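Local coordinates for protein type I site-specific restriction-modification system, R (Restriction) subunit (Vibrio vulnificus, PDB 3H1T) that probably couples ATP hydrolysis to DNA translocation and cuts DNA, as the N-terminal nuclease and motor part of a type I restriction subunit, at residues T359-R363 with P568-G572; R70-K74 with I366-F370; Y182-I187 with T209-V214; T340-N346 with S529-K534. All coordinates share one frame; numbering follows the deposited sequence.

Overall arrangement
Interaction 3 is the buried one of the four and lies within the first RecA-like domain, joining helix 181-195 to the Walker A loop, the probable nucleotide-binding site, largely through apolar side chains; the other three are partly buried. Interactions 1 and 4 bring that domain against the second one. Interaction 1 relies on an aromatic face and one backbone carbonyl, interaction 4 on a carboxylate at a helix start, and the two are joined by a salt bridge between Asp571 and Lys534. Interaction 2 takes the other end of helix 362-368, which interaction 1 also uses, and ties it to the N-terminal domain through charge. Tyr182 and Phe370 bring interactions 2 and 3 into touch.

Interaction 1 of 4, residues T359-R363 with P568-G572; sequences TYSLR and PDFDG
The ring of Phe570 lies beneath Ser361, whose CB sits over one face as a CH-pi contact, 3.9 Å from the ring centroid and 25° off its normal. Leu362 N stands over the same face, also displaced from its centre. At the ring edge the methyl CG2 of Thr359 approaches Phe570 CE1 at 4.2 Å. Although the Phe570 side chain sets out away from strand 358-360, CG is anti to the backbone N (chi1 -165°), and this swings the ring back under the strand end.

The carbonyl of the same residue completes the grip. Phe570 O accepts a bond of 2.8 Å from Arg363 N and a weak, strongly bent one of 3.0 Å from Leu362 N, so a single oxygen meets two amides of the first turn of helix 362-368. Ser361 is the N-cap of that helix, and its OG bonds to Gln364 N. Beyond the amides, the aliphatic part of Arg363 runs beside the helix end, with CG 3.8 Å from Gly572 CA, then bends at CD and brings NH1 2.7 Å from Asp569 O. Gly572 leaves the helix with positive phi. On the other flank Leu362 CD2 packs on Asp571 CB at 3.9 Å, while Asp571 OD1 pairs with Lys534.

Strand 358-360 is an edge strand of the seven-stranded parallel sheet of the first RecA-like domain, and helix 568-571 belongs to the connection between strands 552-556 and 576-582 of the second, so the contact joins the two domains where helix 362-368 begins.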
loop_
_atom_site.group_PDB
_atom_site.type_symbol
_atom_site.label_atom_id
_atom_site.label_comp_id
_atom_site.label_asym_id
_atom_site.label_seq_id
_atom_site.Cartn_x
_atom_site.Cartn_y
_atom_site.Cartn_z
ATOM N N THR A 359 -7.507 5.069 -3.697
ATOM C CA THR A 359 -6.990 3.742 -3.973
ATOM C C THR A 359 -5.536 3.838 -4.424
ATOM O O THR A 359 -5.222 4.557 -5.365
ATOM C CB THR A 359 -7.754 3.023 -5.125
ATOM O OG1 THR A 359 -9.104 2.752 -4.737
ATOM C CG2 THR A 359 -7.063 1.709 -5.462
ATOM N N TYR A 360 -4.643 3.130 -3.736
ATOM C CA TYR A 360 -3.236 3.086 -4.125
ATOM C C TYR A 360 -2.986 1.618 -4.423
ATOM O O TYR A 360 -2.819 0.819 -3.504
ATOM C CB TYR A 360 -2.304 3.560 -3.002
ATOM C CG TYR A 360 -0.877 3.752 -3.485
ATOM C CD1 TYR A 360 -0.560 4.752 -4.407
ATOM C CD2 TYR A 360 0.143 2.892 -3.080
ATOM C CE1 TYR A 360 0.745 4.889 -4.911
ATOM C CE2 TYR A 360 1.441 3.020 -3.578
ATOM C CZ TYR A 360 1.736 4.018 -4.494
ATOM O OH TYR A 360 3.008 4.130 -5.004
ATOM N N SER A 361 -2.949 1.265 -5.707
ATOM C CA SER A 361 -2.773 -0.119 -6.140
ATOM C C SER A 361 -1.362 -0.671 -6.101
ATOM O O SER A 361 -0.408 0.027 -5.781
ATOM C CB SER A 361 -3.325 -0.297 -7.558
ATOM O OG SER A 361 -2.518 0.345 -8.526
ATOM N N LEU A 362 -1.259 -1.954 -6.430
ATOM C CA LEU A 362 0.024 -2.637 -6.493
ATOM C C LEU A 362 0.697 -2.091 -7.743
ATOM O O LEU A 362 1.906 -1.882 -7.784
ATOM C CB LEU A 362 -0.198 -4.148 -6.615
ATOM C CG LEU A 362 1.022 -5.013 -6.943
ATOM C CD1 LEU A 362 2.147 -4.693 -5.987
ATOM C CD2 LEU A 362 0.649 -6.487 -6.847
ATOM N N ARG A 363 -0.128 -1.874 -8.761
ATOM C CA ARG A 363 0.287 -1.335 -10.045
ATOM C C ARG A 363 0.984 0.014 -9.858
ATOM O O ARG A 363 2.068 0.232 -10.375
ATOM C CB ARG A 363 -0.951 -1.170 -10.932
ATOM C CG ARG A 363 -0.673 -0.850 -12.383
ATOM C CD ARG A 363 -1.944 -0.699 -13.210
ATOM N NE ARG A 363 -2.437 0.677 -13.292
ATOM C CZ ARG A 363 -3.182 1.288 -12.369
ATOM N NH1 ARG A 363 -3.548 0.657 -11.259
ATOM N NH2 ARG A 363 -3.573 2.540 -12.563
ATOM N N PRO A 568 -4.863 -7.182 -13.895
ATOM C CA PRO A 568 -3.988 -6.128 -14.418
ATOM C C PRO A 568 -4.315 -4.717 -13.922
ATOM O O PRO A 568 -3.428 -3.874 -13.780
ATOM C CB PRO A 568 -4.162 -6.272 -15.929
ATOM C CG PRO A 568 -4.560 -7.713 -16.091
ATOM C CD PRO A 568 -5.558 -7.857 -15.000
ATOM N N ASP A 569 -5.586 -4.462 -13.648
ATOM C CA ASP A 569 -5.994 -3.145 -13.180
ATOM C C ASP A 569 -5.361 -2.804 -11.843
ATOM O O ASP A 569 -4.837 -1.715 -11.669
ATOM C CB ASP A 569 -7.517 -3.056 -13.083
ATOM C CG ASP A 569 -8.184 -3.063 -14.444
ATOM O OD1 ASP A 569 -7.485 -2.796 -15.445
ATOM O OD2 ASP A 569 -9.403 -3.321 -14.532
ATOM N N PHE A 570 -5.393 -3.738 -10.903
ATOM C CA PHE A 570 -4.809 -3.498 -9.597
ATOM C C PHE A 570 -3.338 -3.913 -9.524
ATOM O O PHE A 570 -2.538 -3.260 -8.839
ATOM C CB PHE A 570 -5.598 -4.239 -8.510
ATOM C CG PHE A 570 -5.284 -3.779 -7.116
ATOM C CD1 PHE A 570 -5.851 -2.609 -6.613
ATOM C CD2 PHE A 570 -4.399 -4.491 -6.322
ATOM C CE1 PHE A 570 -5.538 -2.162 -5.347
ATOM C CE2 PHE A 570 -4.081 -4.046 -5.045
ATOM C CZ PHE A 570 -4.654 -2.878 -4.562
ATOM N N ASP A 571 -2.971 -4.977 -10.235
ATOM C CA ASP A 571 -1.593 -5.463 -10.185
ATOM C C ASP A 571 -0.700 -5.102 -11.361
ATOM O O ASP A 571 0.517 -5.182 -11.236
ATOM C CB ASP A 571 -1.546 -6.991 -10.051
ATOM C CG ASP A 571 -2.639 -7.542 -9.164
ATOM O OD1 ASP A 571 -3.033 -6.849 -8.188
ATOM O OD2 ASP A 571 -3.095 -8.677 -9.442
ATOM N N GLY A 572 -1.284 -4.702 -12.486
ATOM C CA GLY A 572 -0.463 -4.421 -13.650
ATOM C C GLY A 572 -0.071 -5.796 -14.177
ATOM O O GLY A 572 -0.526 -6.798 -13.633
#

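Interaction 2 of 4, residues R70-K74 with I366-F370; sequences RGEQK and IDDGF
Lys74 NZ is the hub of a salt-bridge network with three carboxylates. Its partner Asp367 OD2 is modelled at 2.5 Å, a very short separation whose exact value is doubtful, and Asp368 OD1 receives a longer bond from Lys74 NZ at 3.2 Å, nearly end-on to its C-O bond. From its own segment, Glu72 OE2 lies 2.8 Å from Lys74 NZ, which stands well above the Glu72 carboxylate plane. The lysine chain is extended as far as CE and turns at its last torsion (chi4 95°), bringing the ammonium among the acids.

Glu72 OE2 and Asp367 OD2 come within 3.6 Å of each other, their carboxylate planes 72° apart; the shared ammonium probably offsets the repulsion. The other oxygen of Asp368, OD2, accepts from Tyr181 OH and Tyr360 OH, so this buried side chain is held at both oxygens.

Farther along, the guanidinium of Arg70 comes edge-on to the carbonyl of Gly369, with NH2 2.6 Å from Gly369 O but badly angled for a hydrogen bond. Arg70 is held elsewhere, its NE by Gly59 O and its NH1 by Glu545. Packing between the segments is slight: Glu72 CG rests on Asp367 O at 3.6 Å.

Gly369, with positive phi, ends helix 362-368 in a Schellman motif. An acidic last turn thus meets the loop between strands 67-70 and 75-81, the latter belonging to the mixed sheet of the N-terminal domain, which is consistent with the nuclease domain found in HsdR subunits.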
loop_
_atom_site.group_PDB
_atom_site.type_symbol
_atom_site.label_atom_id
_atom_site.label_comp_id
_atom_site.label_asym_id
_atom_site.label_seq_id
_atom_site.Cartn_x
_atom_site.Cartn_y
_atom_site.Cartn_z
ATOM N N ARG A 70 16.587 1.104 -11.735
ATOM C CA ARG A 70 15.389 1.915 -11.574
ATOM C C ARG A 70 15.454 2.896 -12.743
ATOM O O ARG A 70 16.536 3.332 -13.115
ATOM C CB ARG A 70 15.441 2.709 -10.253
ATOM C CG ARG A 70 15.781 1.914 -9.008
ATOM C CD ARG A 70 15.575 2.749 -7.757
ATOM N NE ARG A 70 14.217 2.620 -7.238
ATOM C CZ ARG A 70 13.888 1.878 -6.187
ATOM N NH1 ARG A 70 14.817 1.197 -5.537
ATOM N NH2 ARG A 70 12.629 1.817 -5.790
ATOM N N GLY A 71 14.334 3.206 -13.375
ATOM C CA GLY A 71 14.356 4.212 -14.418
ATOM C C GLY A 71 13.499 5.235 -13.726
ATOM O O GLY A 71 13.846 5.665 -12.634
ATOM N N GLU A 72 12.476 5.722 -14.410
ATOM C CA GLU A 72 11.476 6.596 -13.807
ATOM C C GLU A 72 11.961 7.806 -12.972
ATOM O O GLU A 72 12.785 8.568 -13.438
ATOM C CB GLU A 72 10.611 5.675 -12.925
ATOM C CG GLU A 72 9.172 6.143 -12.630
ATOM C CD GLU A 72 8.192 5.915 -13.773
ATOM O OE1 GLU A 72 8.432 5.038 -14.633
ATOM O OE2 GLU A 72 7.166 6.631 -13.781
ATOM N N GLN A 73 11.378 7.955 -11.768
ATOM C CA GLN A 73 11.639 9.063 -10.822
ATOM C C GLN A 73 10.757 10.250 -11.205
ATOM O O GLN A 73 11.208 11.158 -11.875
ATOM C CB GLN A 73 13.111 9.461 -10.823
ATOM C CG GLN A 73 13.967 8.818 -9.744
ATOM C CD GLN A 73 13.815 9.523 -8.421
ATOM O OE1 GLN A 73 14.797 9.932 -7.789
ATOM N NE2 GLN A 73 12.579 9.681 -7.994
ATOM N N LYS A 74 9.490 10.226 -10.789
ATOM C CA LYS A 74 8.543 11.286 -11.141
ATOM C C LYS A 74 8.836 12.614 -10.456
ATOM O O LYS A 74 9.116 12.659 -9.254
ATOM C CB LYS A 74 7.122 10.815 -10.836
ATOM C CG LYS A 74 6.690 9.625 -11.686
ATOM C CD LYS A 74 5.328 9.112 -11.261
ATOM C CE LYS A 74 4.749 8.124 -12.273
ATOM N NZ LYS A 74 5.012 6.691 -11.938
ATOM N N ILE A 366 4.324 -0.370 -7.769
ATOM C CA ILE A 366 5.452 -0.852 -8.558
ATOM C C ILE A 366 5.945 0.255 -9.476
ATOM O O ILE A 366 7.143 0.470 -9.614
ATOM C CB ILE A 366 5.104 -2.060 -9.477
ATOM C CG1 ILE A 366 4.663 -3.267 -8.651
ATOM C CG2 ILE A 366 6.342 -2.457 -10.281
ATOM C CD1 ILE A 366 4.124 -4.390 -9.504
ATOM N N ASP A 367 5.017 0.968 -10.100
ATOM C CA ASP A 367 5.423 2.035 -10.990
ATOM C C ASP A 367 6.142 3.173 -10.278
ATOM O O ASP A 367 6.956 3.856 -10.884
ATOM C CB ASP A 367 4.239 2.609 -11.760
ATOM C CG ASP A 367 4.690 3.429 -12.948
ATOM O OD1 ASP A 367 5.475 2.878 -13.749
ATOM O OD2 ASP A 367 4.281 4.603 -13.088
ATOM N N ASP A 368 5.854 3.372 -8.997
ATOM C CA ASP A 368 6.495 4.451 -8.262
ATOM C C ASP A 368 7.810 4.014 -7.626
ATOM O O ASP A 368 8.517 4.827 -7.034
ATOM C CB ASP A 368 5.558 4.980 -7.170
ATOM C CG ASP A 368 4.346 5.716 -7.729
ATOM O OD1 ASP A 368 4.302 6.012 -8.938
ATOM O OD2 ASP A 368 3.440 6.015 -6.933
ATOM N N GLY A 369 8.120 2.727 -7.743
ATOM C CA GLY A 369 9.341 2.210 -7.160
ATOM C C GLY A 369 9.214 1.956 -5.665
ATOM O O GLY A 369 10.209 1.872 -4.955
ATOM N N PHE A 370 7.980 1.824 -5.186
ATOM C CA PHE A 370 7.723 1.600 -3.768
ATOM C C PHE A 370 7.348 0.174 -3.409
ATOM O O PHE A 370 7.326 -0.188 -2.237
ATOM C CB PHE A 370 6.621 2.544 -3.285
ATOM C CG PHE A 370 7.058 3.974 -3.190
ATOM C CD1 PHE A 370 8.242 4.312 -2.529
ATOM C CD2 PHE A 370 6.270 4.994 -3.726
ATOM C CE1 PHE A 370 8.637 5.650 -2.404
ATOM C CE2 PHE A 370 6.655 6.340 -3.606
ATOM C CZ PHE A 370 7.837 6.665 -2.947
#

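Interaction 3 of 4, residues Y182-I187 with T209-V214; sequences YQQIAI and TGKTVV
This is a buried helix-against-helix contact within the first RecA-like domain, in which the start of helix 181-195 covers the loop and first turn that lead into helix 211-224. Ile187 and Val214 carry its apolar part, running past each other in opposite directions with Ile187 CG1 3.8 Å from Val214 CG1. Ala186 CB touches both methyls of Val214, each at 4.0 Å, while CG2 of that valine also lies 3.9 Å from Gln183 CB.

The 209-214 segment belongs to the Walker A (P-loop) sequence, helicase motif I, with Gly210 as the N-cap of the helix that follows. By analogy with related helicases, this loop probably holds the phosphates of ATP. Just ahead of the N-cap, the phenol of Tyr182 gives a hydrogen bond of 2.8 Å from OH to Thr209 O, and this carbonyl oxygen sits at the ring edge, in plane. The ring gets there because CG lies between the backbone N and the carbonyl carbon (chi1 61°), an orientation in which it also stacks with Tyr360 of the sheet edge. The Gln183 side chain, extended beyond CG, crosses Val213 at about a right angle. Thr209 OG1 turns instead to Ala206 O.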
loop_
_atom_site.group_PDB
_atom_site.type_symbol
_atom_site.label_atom_id
_atom_site.label_comp_id
_atom_site.label_asym_id
_atom_site.label_seq_id
_atom_site.Cartn_x
_atom_site.Cartn_y
_atom_site.Cartn_z
ATOM N N TYR A 182 1.274 9.615 -1.768
ATOM C CA TYR A 182 -0.008 8.922 -1.713
ATOM C C TYR A 182 -0.566 8.774 -0.301
ATOM O O TYR A 182 -1.779 8.753 -0.115
ATOM C CB TYR A 182 0.065 7.554 -2.391
ATOM C CG TYR A 182 1.033 6.592 -1.785
ATOM C CD1 TYR A 182 2.369 6.590 -2.170
ATOM C CD2 TYR A 182 0.625 5.683 -0.806
ATOM C CE1 TYR A 182 3.280 5.704 -1.598
ATOM C CE2 TYR A 182 1.526 4.800 -0.225
ATOM C CZ TYR A 182 2.853 4.813 -0.623
ATOM O OH TYR A 182 3.747 3.948 -0.028
ATOM N N GLN A 183 0.313 8.688 0.694
ATOM C CA GLN A 183 -0.147 8.577 2.081
ATOM C C GLN A 183 -0.808 9.885 2.479
ATOM O O GLN A 183 -1.777 9.912 3.244
ATOM C CB GLN A 183 1.028 8.281 3.006
ATOM C CG GLN A 183 1.622 6.918 2.739
ATOM C CD GLN A 183 2.909 6.637 3.489
ATOM O OE1 GLN A 183 3.287 5.478 3.658
ATOM N NE2 GLN A 183 3.594 7.686 3.927
ATOM N N GLN A 184 -0.268 10.978 1.953
ATOM C CA GLN A 184 -0.808 12.289 2.222
ATOM C C GLN A 184 -2.197 12.432 1.592
ATOM O O GLN A 184 -3.079 13.044 2.192
ATOM C CB GLN A 184 0.139 13.357 1.686
ATOM C CG GLN A 184 1.398 13.538 2.513
ATOM C CD GLN A 184 2.287 14.633 1.977
ATOM O OE1 GLN A 184 1.825 15.745 1.759
ATOM N NE2 GLN A 184 3.568 14.330 1.769
ATOM N N ILE A 185 -2.387 11.893 0.384
ATOM C CA ILE A 185 -3.680 11.953 -0.286
ATOM C C ILE A 185 -4.673 11.245 0.615
ATOM O O ILE A 185 -5.719 11.780 0.960
ATOM C CB ILE A 185 -3.686 11.186 -1.643
ATOM C CG1 ILE A 185 -2.559 11.689 -2.545
ATOM C CG2 ILE A 185 -5.025 11.344 -2.334
ATOM C CD1 ILE A 185 -2.532 13.164 -2.681
ATOM N N ALA A 186 -4.314 10.028 1.001
ATOM C CA ALA A 186 -5.153 9.222 1.864
ATOM C C ALA A 186 -5.501 9.975 3.145
ATOM O O ALA A 186 -6.671 10.143 3.487
ATOM C CB ALA A 186 -4.443 7.924 2.199
ATOM N N ILE A 187 -4.478 10.441 3.846
ATOM C CA ILE A 187 -4.688 11.153 5.090
ATOM C C ILE A 187 -5.598 12.367 4.983
ATOM O O ILE A 187 -6.527 12.511 5.771
ATOM C CB ILE A 187 -3.338 11.593 5.705
ATOM C CG1 ILE A 187 -2.503 10.353 6.044
ATOM C CG2 ILE A 187 -3.583 12.429 6.949
ATOM C CD1 ILE A 187 -1.048 10.650 6.270
ATOM N N THR A 209 2.261 -0.643 1.796
ATOM C CA THR A 209 2.379 0.730 1.336
ATOM C C THR A 209 2.250 1.789 2.435
ATOM O O THR A 209 2.372 2.979 2.157
ATOM C CB THR A 209 1.365 1.028 0.191
ATOM O OG1 THR A 209 0.036 0.656 0.587
ATOM C CG2 THR A 209 1.738 0.247 -1.037
ATOM N N GLY A 210 1.996 1.370 3.673
ATOM C CA GLY A 210 1.901 2.320 4.770
ATOM C C GLY A 210 0.547 2.637 5.369
ATOM O O GLY A 210 0.311 3.769 5.797
ATOM N N LYS A 211 -0.336 1.652 5.432
ATOM C CA LYS A 211 -1.657 1.869 5.990
ATOM C C LYS A 211 -1.564 2.396 7.422
ATOM O O LYS A 211 -2.371 3.226 7.835
ATOM C CB LYS A 211 -2.479 0.563 5.916
ATOM C CG LYS A 211 -2.563 -0.024 4.506
ATOM C CD LYS A 211 -3.448 -1.268 4.453
ATOM C CE LYS A 211 -2.973 -2.291 3.415
ATOM N NZ LYS A 211 -2.368 -3.490 4.080
ATOM N N THR A 212 -0.560 1.940 8.166
ATOM C CA THR A 212 -0.385 2.387 9.551
ATOM C C THR A 212 0.101 3.829 9.645
ATOM O O THR A 212 -0.265 4.542 10.587
ATOM C CB THR A 212 0.592 1.480 10.319
ATOM O OG1 THR A 212 0.023 0.169 10.460
ATOM C CG2 THR A 212 0.880 2.048 11.698
ATOM N N VAL A 213 0.915 4.265 8.685
ATOM C CA VAL A 213 1.412 5.642 8.671
ATOM C C VAL A 213 0.204 6.572 8.508
ATOM O O VAL A 213 0.099 7.619 9.164
ATOM C CB VAL A 213 2.410 5.869 7.499
ATOM C CG1 VAL A 213 2.696 7.365 7.324
ATOM C CG2 VAL A 213 3.698 5.139 7.774
ATOM N N VAL A 214 -0.706 6.169 7.629
ATOM C CA VAL A 214 -1.934 6.906 7.374
ATOM C C VAL A 214 -2.840 6.884 8.612
ATOM O O VAL A 214 -3.319 7.918 9.056
ATOM C CB VAL A 214 -2.715 6.290 6.192
ATOM C CG1 VAL A 214 -4.087 6.925 6.080
ATOM C CG2 VAL A 214 -1.936 6.498 4.903
#

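Interaction 4 of 4, residues T340-N346 with S529-K534; sequences TPLREDN and SMSEFK
The loop 340-346, running from strand 333-338 to helix 347-352, curls round the first turn of helix 530-537, its CA atoms nearest at Thr340 and Ser531 (6.0 Å) and at Asp345 and Ser529 (6.4 Å). Ser529 is the N-cap, its OG accepting from Glu532 N. Next to it the carboxylate of Asp345 reaches in: OD2 accepts from Ser531 OG at 2.9 Å and from Ser531 N at 3.1 Å, both on its syn side but from opposite faces of its plane. The helix start would probably stabilise this negative charge.

Thr340 and Pro341 close the Thr-Ala-Thr-Pro sequence of helicase motif III, and helix 530-537 carries the start of motif VI, so the contact spans the two RecA-like domains. Asn346 ND2 keeps the loop curled by bonding to Pro341 O and, at 2.8 Å, to Thr340 OG1, which itself makes a weak bond to Ser531 OG. The guanidinium of Arg343 lays one face over Pro341 CG and pairs through NE with Asp567. Lower down the chain, Arg343 CG packs on CG of selenomethionine Met530 at 3.9 Å. Lys534 passes obliquely by the proline, CE 3.8 Å from Pro341 CD, and its NZ goes on to Asp567.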
loop_
_atom_site.group_PDB
_atom_site.type_symbol
_atom_site.label_atom_id
_atom_site.label_comp_id
_atom_site.label_asym_id
_atom_site.label_seq_id
_atom_site.Cartn_x
_atom_site.Cartn_y
_atom_site.Cartn_z
ATOM N N THR A 340 -7.371 -4.951 -0.655
ATOM C CA THR A 340 -7.812 -5.477 -1.936
ATOM C C THR A 340 -8.962 -4.619 -2.460
ATOM O O THR A 340 -9.781 -4.136 -1.682
ATOM C CB THR A 340 -8.240 -6.961 -1.786
ATOM O OG1 THR A 340 -9.428 -7.042 -1.003
ATOM C CG2 THR A 340 -7.158 -7.746 -1.045
ATOM N N PRO A 341 -9.024 -4.397 -3.788
ATOM C CA PRO A 341 -10.084 -3.580 -4.386
ATOM C C PRO A 341 -11.394 -4.355 -4.507
ATOM O O PRO A 341 -11.434 -5.550 -4.252
ATOM C CB PRO A 341 -9.504 -3.228 -5.739
ATOM C CG PRO A 341 -8.844 -4.508 -6.126
ATOM C CD PRO A 341 -8.108 -4.895 -4.833
ATOM N N LEU A 342 -12.466 -3.668 -4.887
ATOM C CA LEU A 342 -13.771 -4.303 -5.032
ATOM C C LEU A 342 -13.712 -5.405 -6.079
ATOM O O LEU A 342 -13.502 -5.132 -7.259
ATOM C CB LEU A 342 -14.827 -3.287 -5.469
ATOM C CG LEU A 342 -16.294 -3.614 -5.140
ATOM C CD1 LEU A 342 -17.183 -2.767 -6.015
ATOM C CD2 LEU A 342 -16.599 -5.091 -5.376
ATOM N N ARG A 343 -13.913 -6.644 -5.641
ATOM C CA ARG A 343 -13.897 -7.795 -6.539
ATOM C C ARG A 343 -15.059 -8.723 -6.154
ATOM O O ARG A 343 -16.023 -8.269 -5.539
ATOM C CB ARG A 343 -12.543 -8.511 -6.460
ATOM C CG ARG A 343 -11.346 -7.664 -6.956
ATOM C CD ARG A 343 -11.469 -7.361 -8.449
ATOM N NE ARG A 343 -10.296 -6.712 -9.036
ATOM C CZ ARG A 343 -10.178 -5.397 -9.220
ATOM N NH1 ARG A 343 -11.160 -4.578 -8.865
ATOM N NH2 ARG A 343 -9.072 -4.899 -9.759
ATOM N N GLU A 344 -14.988 -10.009 -6.469
ATOM C CA GLU A 344 -16.097 -10.917 -6.167
ATOM C C GLU A 344 -16.352 -11.346 -4.725
ATOM O O GLU A 344 -17.515 -11.507 -4.324
ATOM C CB GLU A 344 -15.987 -12.163 -7.032
ATOM C CG GLU A 344 -16.152 -11.873 -8.508
ATOM C CD GLU A 344 -16.315 -13.125 -9.332
ATOM O OE1 GLU A 344 -15.401 -13.983 -9.312
ATOM O OE2 GLU A 344 -17.366 -13.243 -9.998
ATOM N N ASP A 345 -15.298 -11.547 -3.944
ATOM C CA ASP A 345 -15.441 -11.977 -2.549
ATOM C C ASP A 345 -15.554 -10.773 -1.608
ATOM O O ASP A 345 -15.945 -10.891 -0.448
ATOM C CB ASP A 345 -14.209 -12.828 -2.190
ATOM C CG ASP A 345 -12.903 -12.017 -2.220
ATOM O OD1 ASP A 345 -12.795 -11.079 -3.045
ATOM O OD2 ASP A 345 -11.984 -12.329 -1.428
ATOM N N ASN A 346 -15.260 -9.609 -2.168
ATOM C CA ASN A 346 -15.193 -8.307 -1.500
ATOM C C ASN A 346 -16.405 -7.387 -1.289
ATOM O O ASN A 346 -16.365 -6.511 -0.408
ATOM C CB ASN A 346 -14.120 -7.485 -2.237
ATOM C CG ASN A 346 -12.886 -7.277 -1.401
ATOM O OD1 ASN A 346 -12.707 -7.944 -0.373
ATOM N ND2 ASN A 346 -12.016 -6.371 -1.831
ATOM N N SER A 529 -10.099 -17.515 -2.898
ATOM C CA SER A 529 -10.591 -16.138 -2.995
ATOM C C SER A 529 -9.557 -15.129 -3.499
ATOM O O SER A 529 -8.352 -15.317 -3.345
ATOM C CB SER A 529 -11.166 -15.674 -1.646
ATOM O OG SER A 529 -10.159 -15.212 -0.761
HETATM N N MSE A 530 -10.044 -14.054 -4.111
HETATM C CA MSE A 530 -9.180 -13.004 -4.640
HETATM C C MSE A 530 -8.393 -12.309 -3.522
HETATM O O MSE A 530 -7.227 -11.967 -3.702
HETATM C CB MSE A 530 -10.020 -11.975 -5.410
HETATM C CG MSE A 530 -9.238 -10.783 -5.965
HETATM SE SE MSE A 530 -7.864 -11.203 -7.293
HETATM C CE MSE A 530 -8.991 -11.291 -8.863
ATOM N N SER A 531 -9.036 -12.091 -2.376
ATOM C CA SER A 531 -8.381 -11.451 -1.234
ATOM C C SER A 531 -7.199 -12.286 -0.764
ATOM O O SER A 531 -6.134 -11.749 -0.481
ATOM C CB SER A 531 -9.363 -11.250 -0.072
ATOM O OG SER A 531 -10.315 -10.234 -0.377
ATOM N N GLU A 532 -7.388 -13.603 -0.706
ATOM C CA GLU A 532 -6.329 -14.514 -0.272
ATOM C C GLU A 532 -5.199 -14.527 -1.277
ATOM O O GLU A 532 -4.044 -14.535 -0.901
ATOM C CB GLU A 532 -6.857 -15.946 -0.091
ATOM C CG GLU A 532 -5.758 -16.972 0.216
ATOM C CD GLU A 532 -6.283 -18.319 0.711
ATOM O OE1 GLU A 532 -6.821 -19.115 -0.093
ATOM O OE2 GLU A 532 -6.153 -18.582 1.922
ATOM N N PHE A 533 -5.536 -14.525 -2.559
ATOM C CA PHE A 533 -4.514 -14.536 -3.588
ATOM C C PHE A 533 -3.586 -13.327 -3.449
ATOM O O PHE A 533 -2.362 -13.459 -3.447
ATOM C CB PHE A 533 -5.151 -14.532 -4.983
ATOM C CG PHE A 533 -4.149 -14.566 -6.097
ATOM C CD1 PHE A 533 -3.567 -15.768 -6.494
ATOM C CD2 PHE A 533 -3.776 -13.386 -6.747
ATOM C CE1 PHE A 533 -2.614 -15.795 -7.534
ATOM C CE2 PHE A 533 -2.835 -13.398 -7.783
ATOM C CZ PHE A 533 -2.251 -14.607 -8.179
ATOM N N LYS A 534 -4.187 -12.149 -3.337
ATOM C CA LYS A 534 -3.426 -10.913 -3.212
ATOM C C LYS A 534 -2.597 -10.828 -1.938
ATOM O O LYS A 534 -1.572 -10.148 -1.906
ATOM C CB LYS A 534 -4.356 -9.705 -3.299
ATOM C CG LYS A 534 -4.968 -9.514 -4.683
ATOM C CD LYS A 534 -5.394 -8.076 -4.930
ATOM C CE LYS A 534 -6.267 -7.950 -6.191
ATOM N NZ LYS A 534 -5.580 -8.287 -7.482
#